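Local atomic coordinates of protein (CD58) (Homo sapiens, PDB entry 1CCZ), a protein that binds the T-cell adhesion receptor CD2 through its N-terminal immunoglobulin-like domain, acting as a cell-surface glycoprotein ligand in cell adhesion. Residues V8-V13 and I64-S69; Q3-V8 and F88-L93; V92-S97 and V114-D119. All coordinates share one frame; numbering follows the deposited sequence.

Contact 1 of 3, residues V8-V13 and I64-S69. With NAG (2-acetamido-2-deoxy-beta-D-glucopyranose), chain C; NAG (2-acetamido-2-deoxy-beta-D-glucopyranose), chain B.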
# COMPACT_ATOMS: atom_id res chain seq x y z
N VAL A 8 -0.99 -5.13 -1.13
CA VAL A 8 0.40 -5.55 -1.13
C VAL A 8 0.65 -6.56 -2.22
O VAL A 8 -0.20 -7.41 -2.49
CB VAL A 8 0.77 -6.21 0.19
CG1 VAL A 8 2.27 -6.43 0.25
CG2 VAL A 8 0.33 -5.35 1.31
N VAL A 9 1.82 -6.45 -2.85
CA VAL A 9 2.20 -7.37 -3.91
C VAL A 9 2.00 -8.77 -3.34
O VAL A 9 2.31 -9.02 -2.18
CB VAL A 9 3.67 -7.17 -4.32
CG1 VAL A 9 3.92 -7.77 -5.68
CG2 VAL A 9 3.99 -5.73 -4.38
N TYR A 10 1.46 -9.66 -4.18
CA TYR A 10 1.17 -11.05 -3.82
C TYR A 10 0.03 -11.22 -2.82
O TYR A 10 -0.39 -12.34 -2.55
CB TYR A 10 2.43 -11.78 -3.31
CG TYR A 10 3.63 -11.60 -4.22
CD1 TYR A 10 3.47 -11.56 -5.61
CD2 TYR A 10 4.90 -11.39 -3.70
CE1 TYR A 10 4.55 -11.31 -6.47
CE2 TYR A 10 5.99 -11.13 -4.53
CZ TYR A 10 5.81 -11.08 -5.91
OH TYR A 10 6.88 -10.75 -6.72
N GLY A 11 -0.47 -10.12 -2.26
CA GLY A 11 -1.59 -10.22 -1.33
C GLY A 11 -2.91 -10.07 -2.07
O GLY A 11 -2.99 -10.30 -3.28
N ASN A 12 -3.96 -9.68 -1.37
CA ASN A 12 -5.25 -9.51 -2.02
C ASN A 12 -6.00 -8.34 -1.41
O ASN A 12 -5.63 -7.85 -0.34
CB ASN A 12 -6.07 -10.77 -1.87
CG ASN A 12 -6.37 -11.10 -0.43
OD1 ASN A 12 -7.15 -10.40 0.21
ND2 ASN A 12 -5.74 -12.14 0.10
N VAL A 13 -7.03 -7.88 -2.09
CA VAL A 13 -7.84 -6.79 -1.59
C VAL A 13 -9.27 -7.07 -1.99
O VAL A 13 -9.53 -7.84 -2.91
CB VAL A 13 -7.49 -5.42 -2.22
CG1 VAL A 13 -6.19 -4.91 -1.67
CG2 VAL A 13 -7.44 -5.55 -3.74
N ILE A 64 -9.65 -9.44 -5.39
CA ILE A 64 -8.59 -9.77 -6.33
C ILE A 64 -7.45 -10.44 -5.54
O ILE A 64 -6.96 -9.88 -4.56
CB ILE A 64 -8.03 -8.52 -7.01
CG1 ILE A 64 -9.16 -7.75 -7.69
CG2 ILE A 64 -6.96 -8.91 -8.03
CD1 ILE A 64 -8.74 -6.44 -8.32
N TYR A 65 -7.03 -11.62 -5.97
CA TYR A 65 -5.96 -12.34 -5.28
C TYR A 65 -4.64 -12.20 -6.01
O TYR A 65 -4.60 -11.83 -7.19
CB TYR A 65 -6.30 -13.83 -5.14
CG TYR A 65 -7.58 -14.08 -4.38
CD1 TYR A 65 -7.59 -14.13 -2.99
CD2 TYR A 65 -8.80 -14.26 -5.06
CE1 TYR A 65 -8.77 -14.35 -2.28
CE2 TYR A 65 -9.99 -14.49 -4.36
CZ TYR A 65 -9.96 -14.53 -2.98
OH TYR A 65 -11.13 -14.76 -2.29
N ASN A 66 -3.57 -12.49 -5.29
CA ASN A 66 -2.23 -12.43 -5.84
C ASN A 66 -1.90 -11.16 -6.63
O ASN A 66 -1.53 -11.22 -7.81
CB ASN A 66 -2.01 -13.66 -6.72
CG ASN A 66 -0.59 -14.14 -6.67
OD1 ASN A 66 0.07 -14.08 -5.63
ND2 ASN A 66 -0.11 -14.60 -7.82
N LEU A 67 -2.02 -10.02 -5.96
CA LEU A 67 -1.77 -8.73 -6.57
C LEU A 67 -0.41 -8.57 -7.20
O LEU A 67 0.58 -9.10 -6.70
CB LEU A 67 -1.98 -7.62 -5.53
CG LEU A 67 -3.42 -7.47 -5.02
CD1 LEU A 67 -3.47 -6.49 -3.87
CD2 LEU A 67 -4.29 -6.99 -6.17
N THR A 68 -0.37 -7.86 -8.32
CA THR A 68 0.86 -7.58 -9.05
C THR A 68 0.78 -6.10 -9.35
O THR A 68 -0.31 -5.52 -9.34
CB THR A 68 0.96 -8.40 -10.38
OG1 THR A 68 1.98 -7.84 -11.20
CG2 THR A 68 -0.35 -8.35 -11.15
N SER A 69 1.92 -5.47 -9.62
CA SER A 69 1.96 -4.03 -9.90
C SER A 69 1.04 -3.60 -11.02
O SER A 69 0.46 -2.51 -10.96
CB SER A 69 3.38 -3.60 -10.25
OG SER A 69 4.23 -4.74 -10.29
C1 NAG C . 1.23 -15.14 -7.88
C2 NAG C . 1.18 -16.69 -7.76
C3 NAG C . 2.31 -17.33 -8.60
C4 NAG C . 3.58 -16.45 -8.63
C5 NAG C . 3.28 -15.02 -9.13
C6 NAG C . 3.76 -14.77 -10.55
C7 NAG C . 0.26 -17.78 -5.79
C8 NAG C . 0.44 -18.18 -4.34
N2 NAG C . 1.27 -17.12 -6.37
O3 NAG C . 1.85 -17.56 -9.93
O4 NAG C . 4.18 -16.40 -7.34
O5 NAG C . 1.86 -14.74 -9.11
O6 NAG C . 3.46 -13.46 -10.97
O7 NAG C . -0.77 -18.09 -6.38
C1 NAG B . -5.92 -12.43 1.51
C2 NAG B . -5.40 -13.83 1.84
C3 NAG B . -5.47 -14.13 3.35
C4 NAG B . -5.05 -12.93 4.24
C5 NAG B . -5.59 -11.60 3.71
C6 NAG B . -4.99 -10.40 4.43
C7 NAG B . -5.68 -15.81 0.50
C8 NAG B . -6.63 -16.76 -0.22
N2 NAG B . -6.23 -14.79 1.13
O3 NAG B . -4.62 -15.23 3.65
O4 NAG B . -5.54 -13.13 5.56
O5 NAG B . -5.27 -11.45 2.31
O6 NAG B . -5.24 -9.20 3.71
O7 NAG B . -4.46 -16.01 0.47
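One antiparallel hydrogen-bonded pair, Val13 with Ile64, and two further backbone bonds join Val8-Val13 to Ile64-Ser69: Ile64 N gives to Val13 O at 3.0 Å and Val13 N returns a bond to Ile64 O, while Tyr10 N reaches Leu67 O at 2.7 Å and Leu67 N gives to Gly11 O with an N-H...O angle of 171°. Tyr10 and Gly11 belong to a type II beta turn, Val8 to Gly11, closed by Gly11 N on Val8 O. Leu67 is the side chain that fills the contact, with the largest area lost to the other segment. Its CG lies anti to the carbonyl carbon (chi1 -66°), 3.3 Å from Gly11 O, and CD1 continues to Val13 CG1 at 3.8 Å; the two side chains cross at about a right angle. Val13 and Leu67 also touch Leu90 of strand 86-93, packing across the interior of the N-terminal immunoglobulin-like sandwich, while the turn carries the chain from strand 2-8 to strand 13-15. The polar side carries sugar. Asn12 and Asn66 each bear an N-acetylglucosamine, bonded from ND2 to C1. Asn12 CB presses on Ile64 O at 3.0 Å and lies near Tyr65 CD1, and the same tyrosine's CE1 meets the methyl C8 of the Asn12 sugar at 3.8 Å. On the turn, Val9 CG1 sits over the centre of the Tyr10 ring, 3.6 Å above its plane.

Contact 2 of 3, residues Q3-V8 and F88-L93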
# COMPACT_ATOMS: atom_id res chain seq x y z
N GLN A 3 -12.98 5.42 -3.97
CA GLN A 3 -12.31 4.89 -2.80
C GLN A 3 -10.87 4.58 -3.11
O GLN A 3 -10.56 4.09 -4.20
CB GLN A 3 -13.00 3.63 -2.33
CG GLN A 3 -13.69 3.76 -1.01
CD GLN A 3 -13.22 2.71 -0.02
OE1 GLN A 3 -12.46 3.01 0.90
NE2 GLN A 3 -13.68 1.47 -0.20
N GLN A 4 -10.00 4.88 -2.14
CA GLN A 4 -8.58 4.63 -2.29
C GLN A 4 -8.30 3.32 -1.58
O GLN A 4 -8.65 3.16 -0.41
CB GLN A 4 -7.78 5.75 -1.64
CG GLN A 4 -8.05 7.10 -2.26
CD GLN A 4 -7.15 7.37 -3.45
OE1 GLN A 4 -7.62 7.51 -4.59
NE2 GLN A 4 -5.84 7.45 -3.19
N ILE A 5 -7.69 2.37 -2.30
CA ILE A 5 -7.39 1.07 -1.71
C ILE A 5 -5.91 0.77 -1.86
O ILE A 5 -5.32 0.98 -2.92
CB ILE A 5 -8.24 -0.07 -2.38
CG1 ILE A 5 -9.73 0.29 -2.34
CG2 ILE A 5 -8.04 -1.39 -1.64
CD1 ILE A 5 -10.39 0.06 -1.00
N TYR A 6 -5.31 0.27 -0.79
CA TYR A 6 -3.89 -0.04 -0.78
C TYR A 6 -3.65 -1.52 -0.57
O TYR A 6 -3.99 -2.07 0.47
CB TYR A 6 -3.21 0.79 0.31
CG TYR A 6 -3.44 2.26 0.12
CD1 TYR A 6 -2.70 2.98 -0.84
CD2 TYR A 6 -4.45 2.94 0.81
CE1 TYR A 6 -2.97 4.31 -1.11
CE2 TYR A 6 -4.73 4.28 0.55
CZ TYR A 6 -3.99 4.96 -0.42
OH TYR A 6 -4.29 6.28 -0.73
N GLY A 7 -3.08 -2.17 -1.57
CA GLY A 7 -2.82 -3.59 -1.45
C GLY A 7 -1.35 -3.91 -1.50
O GLY A 7 -0.54 -3.06 -1.87
N VAL A 8 -0.99 -5.13 -1.13
CA VAL A 8 0.40 -5.55 -1.13
C VAL A 8 0.65 -6.56 -2.22
O VAL A 8 -0.20 -7.41 -2.49
CB VAL A 8 0.77 -6.21 0.19
CG1 VAL A 8 2.27 -6.43 0.25
CG2 VAL A 8 0.33 -5.35 1.31
N PHE A 88 -12.94 2.73 -7.63
CA PHE A 88 -11.95 2.35 -6.63
C PHE A 88 -10.59 2.49 -7.26
O PHE A 88 -10.37 1.94 -8.35
CB PHE A 88 -12.11 0.88 -6.22
CG PHE A 88 -13.37 0.60 -5.46
CD1 PHE A 88 -14.58 0.43 -6.13
CD2 PHE A 88 -13.35 0.47 -4.08
CE1 PHE A 88 -15.76 0.15 -5.43
CE2 PHE A 88 -14.52 0.18 -3.36
CZ PHE A 88 -15.72 0.02 -4.04
N PHE A 89 -9.68 3.26 -6.65
CA PHE A 89 -8.33 3.32 -7.22
C PHE A 89 -7.45 2.49 -6.29
O PHE A 89 -7.32 2.75 -5.09
CB PHE A 89 -7.79 4.75 -7.44
CG PHE A 89 -8.90 5.75 -7.78
CD1 PHE A 89 -9.94 5.96 -6.89
CD2 PHE A 89 -8.97 6.36 -9.03
CE1 PHE A 89 -11.02 6.74 -7.24
CE2 PHE A 89 -10.06 7.13 -9.39
CZ PHE A 89 -11.08 7.32 -8.50
N LEU A 90 -6.92 1.43 -6.88
CA LEU A 90 -6.09 0.49 -6.17
C LEU A 90 -4.61 0.76 -6.42
O LEU A 90 -4.18 0.91 -7.57
CB LEU A 90 -6.43 -0.94 -6.63
CG LEU A 90 -5.46 -2.06 -6.23
CD1 LEU A 90 -5.60 -2.32 -4.73
CD2 LEU A 90 -5.74 -3.33 -7.03
N TYR A 91 -3.85 0.85 -5.34
CA TYR A 91 -2.40 1.02 -5.44
C TYR A 91 -1.83 -0.28 -4.90
O TYR A 91 -2.33 -0.82 -3.90
CB TYR A 91 -1.95 2.21 -4.59
CG TYR A 91 -2.59 3.49 -5.01
CD1 TYR A 91 -2.10 4.21 -6.10
CD2 TYR A 91 -3.75 3.96 -4.38
CE1 TYR A 91 -2.75 5.37 -6.57
CE2 TYR A 91 -4.42 5.11 -4.83
CZ TYR A 91 -3.91 5.81 -5.93
OH TYR A 91 -4.57 6.93 -6.44
N VAL A 92 -0.81 -0.81 -5.58
CA VAL A 92 -0.17 -2.06 -5.16
C VAL A 92 1.24 -1.73 -4.68
O VAL A 92 2.10 -1.30 -5.45
CB VAL A 92 -0.11 -3.06 -6.31
CG1 VAL A 92 0.63 -4.31 -5.86
CG2 VAL A 92 -1.53 -3.40 -6.78
N LEU A 93 1.47 -1.93 -3.39
CA LEU A 93 2.74 -1.60 -2.80
C LEU A 93 3.55 -2.78 -2.33
O LEU A 93 3.03 -3.80 -1.89
CB LEU A 93 2.53 -0.65 -1.61
CG LEU A 93 2.01 0.75 -1.90
CD1 LEU A 93 0.51 0.72 -1.96
CD2 LEU A 93 2.44 1.70 -0.82
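The Tyr6 and Tyr91 side chains lie side by side, pointing the same way, with ring planes 18° apart but slid so far, with centroids 5.4 Å from each other, that they barely overlap; the nearest atoms are Tyr6 CE1 and Tyr91 CD2, at 3.4 Å. Gln4 CD lies in plane at the edge of Tyr91, and Leu93 CD1 lies at the edge of Tyr6. This is the parallel A'-G pairing expected of a V-type immunoglobulin domain: the segments of strands 2-8 and 86-93 run 28° apart, and successive residues from Gln4-Phe89 to Val8-Leu93 pair in register. Ile5 and Gly7 each give N and accept at O on the partner strand, as in Gly7 N to Tyr91 O, nearly straight at 179°. On the face opposite the tyrosines, Ile5 CG1 meets the edge of the Phe88 ring at CD2, 4.0 Å away, and its CG2 touches Leu90 CD1. Ile5 and Leu90 both reach Val13 and Phe15 of strand 13-15, which places this face inside the sandwich. Gly7 brings no side chain here, and Leu90 CD1 comes to 4.0 Å from Gly7 N. The Gln4 chain bends at chi2, which sets CD at the Tyr91 edge, and from there Gln4 NE2 donates to Tyr6 OH at 3.1 Å.

Contact 3 of 3, residues V92-S97 and V114-D119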
# COMPACT_ATOMS: atom_id res chain seq x y z
N VAL A 92 -0.81 -0.81 -5.58
CA VAL A 92 -0.17 -2.06 -5.16
C VAL A 92 1.24 -1.73 -4.68
O VAL A 92 2.10 -1.30 -5.45
CB VAL A 92 -0.11 -3.06 -6.31
CG1 VAL A 92 0.63 -4.31 -5.86
CG2 VAL A 92 -1.53 -3.40 -6.78
N LEU A 93 1.47 -1.93 -3.39
CA LEU A 93 2.74 -1.60 -2.80
C LEU A 93 3.55 -2.78 -2.33
O LEU A 93 3.03 -3.80 -1.89
CB LEU A 93 2.53 -0.65 -1.61
CG LEU A 93 2.01 0.75 -1.90
CD1 LEU A 93 0.51 0.72 -1.96
CD2 LEU A 93 2.44 1.70 -0.82
N GLU A 94 4.85 -2.62 -2.42
CA GLU A 94 5.75 -3.62 -1.93
C GLU A 94 6.04 -3.18 -0.46
O GLU A 94 6.12 -1.98 -0.16
CB GLU A 94 6.97 -3.62 -2.85
CG GLU A 94 8.30 -3.80 -2.23
CD GLU A 94 9.39 -3.56 -3.25
OE1 GLU A 94 9.07 -3.73 -4.46
OE2 GLU A 94 10.53 -3.19 -2.88
N MET A 95 6.11 -4.13 0.46
CA MET A 95 6.36 -3.81 1.86
C MET A 95 7.80 -3.34 2.06
O MET A 95 8.70 -3.73 1.32
CB MET A 95 6.10 -5.03 2.72
CG MET A 95 4.63 -5.25 2.98
SD MET A 95 4.36 -6.77 3.89
CE MET A 95 5.48 -7.89 2.95
N VAL A 96 8.01 -2.49 3.08
CA VAL A 96 9.35 -1.97 3.38
C VAL A 96 10.18 -3.05 4.05
O VAL A 96 9.62 -3.98 4.67
CB VAL A 96 9.31 -0.74 4.35
CG1 VAL A 96 8.53 0.40 3.75
CG2 VAL A 96 8.69 -1.13 5.69
N SER A 97 11.51 -2.98 3.91
CA SER A 97 12.36 -3.93 4.61
C SER A 97 12.77 -3.19 5.90
O SER A 97 12.28 -2.08 6.18
CB SER A 97 13.59 -4.30 3.78
OG SER A 97 14.23 -3.17 3.22
N VAL A 114 16.69 2.33 3.60
CA VAL A 114 15.87 1.13 3.58
C VAL A 114 15.90 0.69 2.13
O VAL A 114 15.83 1.53 1.23
CB VAL A 114 14.42 1.41 4.11
CG1 VAL A 114 13.66 2.36 3.18
CG2 VAL A 114 13.66 0.10 4.29
N LEU A 115 16.04 -0.61 1.91
CA LEU A 115 16.14 -1.16 0.56
C LEU A 115 14.82 -1.35 -0.18
O LEU A 115 14.64 -0.86 -1.28
CB LEU A 115 16.88 -2.51 0.58
CG LEU A 115 17.20 -3.14 -0.78
CD1 LEU A 115 18.05 -2.20 -1.60
CD2 LEU A 115 17.92 -4.47 -0.55
N GLU A 116 13.91 -2.08 0.44
CA GLU A 116 12.64 -2.38 -0.19
C GLU A 116 11.49 -1.48 0.26
O GLU A 116 11.54 -0.86 1.33
CB GLU A 116 12.26 -3.84 0.10
CG GLU A 116 13.29 -4.86 -0.34
CD GLU A 116 12.86 -6.26 -0.02
OE1 GLU A 116 11.79 -6.67 -0.53
OE2 GLU A 116 13.57 -6.94 0.74
N GLY A 117 10.45 -1.43 -0.57
CA GLY A 117 9.28 -0.63 -0.27
C GLY A 117 8.90 0.32 -1.37
O GLY A 117 9.76 0.89 -2.05
N THR A 118 7.58 0.50 -1.55
CA THR A 118 7.05 1.41 -2.55
C THR A 118 6.59 2.69 -1.82
O THR A 118 5.97 2.61 -0.76
CB THR A 118 5.81 0.80 -3.27
OG1 THR A 118 6.11 -0.51 -3.76
CG2 THR A 118 5.43 1.64 -4.45
N ASP A 119 6.89 3.86 -2.38
CA ASP A 119 6.48 5.15 -1.78
C ASP A 119 6.76 5.17 -0.28
O ASP A 119 5.88 5.38 0.55
CB ASP A 119 5.00 5.44 -2.01
CG ASP A 119 4.71 6.92 -2.20
OD1 ASP A 119 5.66 7.70 -2.48
OD2 ASP A 119 3.54 7.31 -2.07
O HOH W 1 9.19 -6.48 0.95
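Glu94 and Thr118 grip each other twice at the tight part of this contact: Glu94 N gives to Thr118 OG1 at 2.8 Å, almost straight at 169°, and Thr118 N returns a longer bond to Glu94 O. With chi1 at -51°, Thr118 OG1 is anti to its carbonyl carbon and beside its own N, facing Glu94 N. Thr118 CB also packs against Leu93 CB and CG, and Leu93 CD2 lies 3.6 Å from Thr118 O. Glu94 extends beyond CG and takes Gly117 N at 2.9 Å on the anti side of OE2, 33° out of the carboxylate plane. The packing stays close at Val96 and Gly117, whose CA atoms are 3.9 Å apart; at Gly117's backbone angles a CB would be jammed against the preceding carbonyl O, which calls for glycine. These residues form the interdomain junction: Val92-Ser97 leaves the last strand of the first immunoglobulin-like domain and runs against a loop of the second, a C2-set domain, in nearly opposite directions. Asn156 of that domain gives its side-chain amide to both Glu94 O and Thr118 O, while Val96 touches Ala154. Further along, Glu116 N donates to Ser97 OG at 3.0 Å, and Val114 CG2 rests 3.2 Å from Ser97 O. The outer side is looser and wetter. There Glu116 OE1 lies 4.4 Å from Glu94 OE2, a like-charge approach that may raise the proton affinity of either group. A water donates to Met95 O and to Glu116 OE1, spanning the segments at this exposed flank.

Strand 86-93 is shared by contacts 2 and 3 and packs against contact 1. Contact 2 pairs it with strand 2-8, and contact 1, nested within the chain loop that contact 2 closes, shares Val8 with it; their centres are 10 Å apart. Val9 N lies 3.1 Å from Leu93 O, a probable hydrogen bond carrying the pairing past the strand into the turn, and Leu67 CD1 packs on Gly7 CA at 3.8 Å. Contact 3 takes over Val92 and Leu93 and leads to the second domain, its centre 14 Å from those of both others; Val9 CG2 reaches Glu94 CA at 3.7 Å. Two of the glycans are bonded to contact 1, at Asn12 and Asn66, while the Met95 side chain in contact 3 is about 10 Å from a glycan.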